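Local structure of N-acetylcysteine deacetylase (Bacillus subtilis, 1YSJ) at residues 33-36 with 37-41. The protein probably deacetylates N-acetylcysteine to cysteine and acetate with two divalent metal ions per subunit, in the breakdown of S-(2-succino)cysteine as a sulfur source. The protein carries 1 engineered substitution. Numbering follows the deposited sequence.
Sequences RLIN and MRRDL
Ile35 and Arg39, one helical turn apart, run side by side in the same direction: methyl CG2 of Ile35 lies over one face of the Arg39 guanidinium, 3.3 Å from its NE. Arg39 CG is anti to its carbonyl carbon (chi1 -67°), and the chain then runs extended from CG to NE, alongside Ile35. An alanine in place of Arg39 would probably strip Ile35 CG2 of its flat cover and leave Glu382 OE1 without its salt bridge to Arg39 NH2. The apolar contact is made where the selenomethionine Met37, bent at chi3 (-66°), brings CE to 3.7 Å from Leu34 CD2; the same CE is 3.4 Å from Arg33 O. Backbone i to i+4 bonds identify the segment as alpha-helix: Arg38 N to Leu34 O (3.0 Å, 168° at the hydrogen), Arg39 N to Ile35 O (2.9 Å) and Asp40 N to Asn36 O (3.0 Å), with Met37 N to Arg33 O weak at 3.3 Å. Within helix 28-43, Met37 packs on Trp61 of helix 52-64 and Ile132 of helix 124-139. Arg38 forms salt bridges through NH2 with Glu382 and through NE with Asp125, which follows the nickel ligand His124 in sequence, whereas Leu34 and Ile35 meet helix 384-402 at Ser389 and Leu385.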
ATOM      1  N   ARG A  33      51.626   0.861   7.426  1.00 48.54           N
ATOM      2  CA  ARG A  33      51.223  -0.447   6.920  1.00 48.90           C
ATOM      3  C   ARG A  33      49.746  -0.735   7.212  1.00 47.42           C
ATOM      4  O   ARG A  33      49.067  -1.381   6.411  1.00 47.52           O
ATOM      5  CB  ARG A  33      52.115  -1.533   7.527  1.00 50.20           C
ATOM      6  CG  ARG A  33      51.907  -2.923   6.957  1.00 53.59           C
ATOM      7  CD  ARG A  33      52.803  -3.932   7.647  1.00 56.08           C
ATOM      8  NE  ARG A  33      52.727  -5.235   6.995  1.00 58.67           N
ATOM      9  CZ  ARG A  33      53.491  -6.278   7.301  1.00 59.07           C
ATOM     10  NH1 ARG A  33      54.405  -6.185   8.258  1.00 59.96           N
ATOM     11  NH2 ARG A  33      53.340  -7.417   6.640  1.00 60.67           N
ATOM     12  N   LEU A  34      49.259  -0.254   8.355  1.00 45.92           N
ATOM     13  CA  LEU A  34      47.844  -0.377   8.712  1.00 45.98           C
ATOM     14  C   LEU A  34      46.976   0.567   7.882  1.00 45.96           C
ATOM     15  O   LEU A  34      45.905   0.184   7.413  1.00 45.94           O
ATOM     16  CB  LEU A  34      47.631  -0.090  10.203  1.00 46.20           C
ATOM     17  CG  LEU A  34      48.215  -1.042  11.250  1.00 47.90           C
ATOM     18  CD1 LEU A  34      47.905  -0.522  12.643  1.00 44.48           C
ATOM     19  CD2 LEU A  34      47.657  -2.442  11.075  1.00 49.25           C
ATOM     20  N   ILE A  35      47.448   1.803   7.720  1.00 46.00           N
ATOM     21  CA  ILE A  35      46.768   2.815   6.918  1.00 46.40           C
ATOM     22  C   ILE A  35      46.630   2.349   5.464  1.00 47.33           C
ATOM     23  O   ILE A  35      45.537   2.407   4.891  1.00 48.00           O
ATOM     24  CB  ILE A  35      47.486   4.195   7.023  1.00 45.68           C
ATOM     25  CG1 ILE A  35      47.165   4.856   8.368  1.00 42.80           C
ATOM     26  CG2 ILE A  35      47.086   5.122   5.878  1.00 46.87           C
ATOM     27  CD1 ILE A  35      48.131   5.959   8.775  1.00 43.03           C
ATOM     28  N   ASN A  36      47.727   1.860   4.889  1.00 46.26           N
ATOM     29  CA  ASN A  36      47.719   1.380   3.510  1.00 46.41           C
ATOM     30  C   ASN A  36      46.775   0.211   3.250  1.00 45.57           C
ATOM     31  O   ASN A  36      46.175   0.133   2.179  1.00 46.44           O
ATOM     32  CB  ASN A  36      49.141   1.069   3.027  1.00 46.35           C
ATOM     33  CG  ASN A  36      49.913   2.325   2.641  1.00 48.87           C
ATOM     34  OD1 ASN A  36      51.141   2.306   2.537  1.00 53.10           O
ATOM     35  ND2 ASN A  36      49.192   3.426   2.426  1.00 44.60           N
HETATM   36  N   MSE A  37      46.638  -0.686   4.224  1.00 45.41           N
HETATM   37  CA  MSE A  37      45.679  -1.789   4.122  1.00 47.70           C
HETATM   38  C   MSE A  37      44.239  -1.288   4.201  1.00 45.04           C
HETATM   39  O   MSE A  37      43.393  -1.699   3.409  1.00 44.03           O
HETATM   40  CB  MSE A  37      45.938  -2.851   5.190  1.00 47.01           C
HETATM   41  CG  MSE A  37      47.170  -3.708   4.914  1.00 50.98           C
HETATM   42 SE   MSE A  37      47.364  -5.185   6.175  1.00 56.74          SE
HETATM   43  CE  MSE A  37      47.699  -4.172   7.804  1.00 55.48           C
ATOM     44  N   ARG A  38      43.974  -0.396   5.154  1.00 44.58           N
ATOM     45  CA  ARG A  38      42.667   0.245   5.288  1.00 44.65           C
ATOM     46  C   ARG A  38      42.241   0.916   3.982  1.00 44.24           C
ATOM     47  O   ARG A  38      41.101   0.765   3.541  1.00 44.27           O
ATOM     48  CB  ARG A  38      42.683   1.279   6.423  1.00 43.54           C
ATOM     49  CG  ARG A  38      41.333   1.945   6.710  1.00 43.36           C
ATOM     50  CD  ARG A  38      41.139   3.237   5.917  1.00 46.22           C
ATOM     51  NE  ARG A  38      39.761   3.724   5.985  1.00 45.92           N
ATOM     52  CZ  ARG A  38      39.412   5.010   6.017  1.00 43.74           C
ATOM     53  NH1 ARG A  38      38.131   5.348   6.083  1.00 39.16           N
ATOM     54  NH2 ARG A  38      40.337   5.960   6.000  1.00 43.27           N
ATOM     55  N   ARG A  39      43.166   1.655   3.377  1.00 42.80           N
ATOM     56  CA  ARG A  39      42.870   2.444   2.185  1.00 41.89           C
ATOM     57  C   ARG A  39      42.716   1.601   0.930  1.00 42.64           C
ATOM     58  O   ARG A  39      41.910   1.932   0.064  1.00 43.05           O
ATOM     59  CB  ARG A  39      43.926   3.515   1.979  1.00 41.11           C
ATOM     60  CG  ARG A  39      43.903   4.572   3.046  1.00 38.52           C
ATOM     61  CD  ARG A  39      44.920   5.630   2.740  1.00 37.85           C
ATOM     62  NE  ARG A  39      44.972   6.629   3.800  1.00 37.92           N
ATOM     63  CZ  ARG A  39      45.600   7.793   3.693  1.00 36.50           C
ATOM     64  NH1 ARG A  39      46.222   8.109   2.563  1.00 33.79           N
ATOM     65  NH2 ARG A  39      45.597   8.640   4.714  1.00 31.76           N
ATOM     66  N   ASP A  40      43.482   0.517   0.838  1.00 43.50           N
ATOM     67  CA  ASP A  40      43.338  -0.435  -0.259  1.00 44.89           C
ATOM     68  C   ASP A  40      41.943  -1.059  -0.274  1.00 43.43           C
ATOM     69  O   ASP A  40      41.343  -1.217  -1.338  1.00 43.35           O
ATOM     70  CB  ASP A  40      44.408  -1.526  -0.180  1.00 46.95           C
ATOM     71  CG  ASP A  40      44.283  -2.555  -1.299  1.00 53.05           C
ATOM     72  OD1 ASP A  40      43.825  -2.203  -2.408  1.00 57.15           O
ATOM     73  OD2 ASP A  40      44.648  -3.724  -1.066  1.00 62.18           O
ATOM     74  N   LEU A  41      41.435  -1.405   0.907  1.00 42.43           N
ATOM     75  CA  LEU A  41      40.090  -1.950   1.045  1.00 41.89           C
ATOM     76  C   LEU A  41      39.002  -0.907   0.777  1.00 41.54           C
ATOM     77  O   LEU A  41      38.034  -1.187   0.070  1.00 41.46           O
ATOM     78  CB  LEU A  41      39.902  -2.572   2.429  1.00 44.09           C
ATOM     79  CG  LEU A  41      40.876  -3.683   2.849  1.00 47.85           C
ATOM     80  CD1 LEU A  41      40.492  -4.184   4.218  1.00 42.48           C
ATOM     81  CD2 LEU A  41      40.948  -4.841   1.840  1.00 45.85           C
TER